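Local coordinates for Lmo1076 protein (Listeria monocytogenes serovar 1/2a, PDB 5JQC) that is a putative secreted autolysin, possibly with amidase activity on the cell wall, here as a fragment of three tandem GW domains of the SH3-like clan, at residues H200-S204 with N215-G220. Numbering follows the deposited sequence.
Sequences HGVYS and NKLSTG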
loop_
_atom_site.group_PDB
_atom_site.type_symbol
_atom_site.label_atom_id
_atom_site.label_comp_id
_atom_site.label_asym_id
_atom_site.label_seq_id
_atom_site.Cartn_x
_atom_site.Cartn_y
_atom_site.Cartn_z
ATOM N N HIS A 200 31.150 7.675 -15.231
ATOM C CA HIS A 200 30.076 8.326 -14.499
ATOM C C HIS A 200 29.317 9.288 -15.401
ATOM O O HIS A 200 29.777 9.679 -16.475
ATOM C CB HIS A 200 30.635 9.059 -13.282
ATOM C CG HIS A 200 31.469 8.190 -12.399
ATOM N ND1 HIS A 200 32.845 8.164 -12.472
ATOM C CD2 HIS A 200 31.123 7.307 -11.436
ATOM C CE1 HIS A 200 33.311 7.319 -11.569
ATOM N NE2 HIS A 200 32.288 6.778 -10.935
ATOM N N GLY A 201 28.126 9.661 -14.948
ATOM C CA GLY A 201 27.337 10.649 -15.658
ATOM C C GLY A 201 27.075 11.938 -14.885
ATOM O O GLY A 201 27.201 11.999 -13.657
ATOM N N VAL A 202 26.693 12.974 -15.623
ATOM C CA VAL A 202 26.322 14.275 -15.086
ATOM C C VAL A 202 24.801 14.369 -15.108
ATOM O O VAL A 202 24.181 14.164 -16.159
ATOM C CB VAL A 202 26.956 15.410 -15.916
ATOM C CG1 VAL A 202 26.539 16.776 -15.392
ATOM C CG2 VAL A 202 28.478 15.276 -15.960
ATOM N N TYR A 203 24.202 14.687 -13.961
ATOM C CA TYR A 203 22.756 14.784 -13.816
ATOM C C TYR A 203 22.328 16.196 -13.433
ATOM O O TYR A 203 23.063 16.933 -12.759
ATOM C CB TYR A 203 22.279 13.789 -12.783
ATOM C CG TYR A 203 22.686 12.393 -13.167
ATOM C CD1 TYR A 203 23.917 11.879 -12.775
ATOM C CD2 TYR A 203 21.865 11.603 -13.973
ATOM C CE1 TYR A 203 24.307 10.605 -13.145
ATOM C CE2 TYR A 203 22.250 10.318 -14.358
ATOM C CZ TYR A 203 23.472 9.833 -13.945
ATOM O OH TYR A 203 23.865 8.580 -14.326
ATOM N N SER A 204 21.122 16.573 -13.870
ATOM C CA SER A 204 20.595 17.896 -13.529
ATOM C C SER A 204 20.259 18.032 -12.039
ATOM O O SER A 204 20.320 19.141 -11.490
ATOM C CB SER A 204 19.362 18.196 -14.371
ATOM O OG SER A 204 18.282 17.390 -13.974
ATOM N N ASN A 215 18.150 10.420 -15.737
ATOM C CA ASN A 215 18.914 10.240 -16.968
ATOM C C ASN A 215 19.974 11.316 -17.161
ATOM O O ASN A 215 19.679 12.515 -17.115
ATOM C CB ASN A 215 17.997 10.219 -18.183
ATOM C CG ASN A 215 17.579 8.823 -18.542
ATOM O OD1 ASN A 215 16.556 8.339 -18.059
ATOM N ND2 ASN A 215 18.391 8.141 -19.364
ATOM N N LYS A 216 21.197 10.861 -17.448
ATOM C CA LYS A 216 22.355 11.734 -17.537
ATOM C C LYS A 216 22.177 12.797 -18.615
ATOM O O LYS A 216 21.472 12.607 -19.609
ATOM C CB LYS A 216 23.630 10.910 -17.787
ATOM C CG LYS A 216 23.768 10.240 -19.160
ATOM C CD LYS A 216 24.829 9.120 -19.137
ATOM C CE LYS A 216 24.338 7.887 -18.352
ATOM N NZ LYS A 216 25.318 6.756 -18.321
ATOM N N LEU A 217 22.795 13.954 -18.369
ATOM C CA LEU A 217 22.915 14.987 -19.385
ATOM C C LEU A 217 24.117 14.737 -20.283
ATOM O O LEU A 217 24.092 15.111 -21.461
ATOM C CB LEU A 217 23.020 16.359 -18.723
ATOM C CG LEU A 217 21.810 16.814 -17.909
ATOM C CD1 LEU A 217 22.156 18.060 -17.102
ATOM C CD2 LEU A 217 20.615 17.060 -18.827
ATOM N N SER A 218 25.161 14.106 -19.746
ATOM C CA SER A 218 26.333 13.668 -20.502
ATOM C C SER A 218 27.132 12.722 -19.610
ATOM O O SER A 218 26.750 12.439 -18.468
ATOM C CB SER A 218 27.197 14.849 -20.955
ATOM O OG SER A 218 28.001 15.321 -19.888
ATOM N N THR A 219 28.246 12.231 -20.141
ATOM C CA THR A 219 29.222 11.553 -19.302
ATOM C C THR A 219 30.252 12.564 -18.805
ATOM O O THR A 219 30.417 13.651 -19.369
ATOM C CB THR A 219 29.914 10.408 -20.053
ATOM O OG1 THR A 219 30.517 10.903 -21.258
ATOM C CG2 THR A 219 28.907 9.308 -20.387
ATOM N N GLY A 220 30.928 12.201 -17.714
ATOM C CA GLY A 220 32.008 13.027 -17.203
ATOM C C GLY A 220 33.283 12.979 -18.016
ATOM O O GLY A 220 34.238 13.694 -17.686
#
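Leu217 N donates to Val202 O at 2.6 Å. The carbonyl points almost straight at the donor, with a C=O...N angle of 175°. Lys216 CA also touches this oxygen, in a CA-H...O contact. Val202 answers with its own amide: Val202 N reaches Ser218 O at 2.9 Å. At the other end Gly220 N bonds to His200 O at 3.0 Å. Thr219 CA adds a CA-H...O contact to the same oxygen. Between the last two hydrogen bonds Gly201 and Thr219 form an antiparallel non-hydrogen-bonded pair, their CA atoms 4.2 Å apart.

The ring of Tyr203 lies against the backbone of Asn215 and Lys216. Its CG is anti to its own carbonyl carbon (chi1 -57°); this places the ring beside these two residues, which meet its CD2 and CE2. CE2 comes within 3.3 Å of Lys216 N, in an oblique approach, and within 3.7 Å of Lys216 CB. The lysine chain crosses the ring at a slant and bends at chi3 (72°), bringing CE near the phenol oxygen. Tyr207 packs edge-to-face with the same tyrosine. Leu217 CD1 rests by Ser204, 3.7 Å from Ser204 N. Ser204 OG is hydrogen-bonded to Ser212 O in the intervening loop. Val202 CG2 sits near Ser218 OG, which donates to Thr219 O within its own segment. Val202 also packs on Val251 and Met254 of strand 249-255 and on Tyr223.

The pairing thus joins two ends of a helix-free loop in the third GW domain. It is a short, weakly bonded antiparallel pairing of 201-202 with 218-219, beside strand 249-255, where Tyr203 pairs by backbone hydrogen bonds with Trp253, as part of the SH3-like fold of GW repeats.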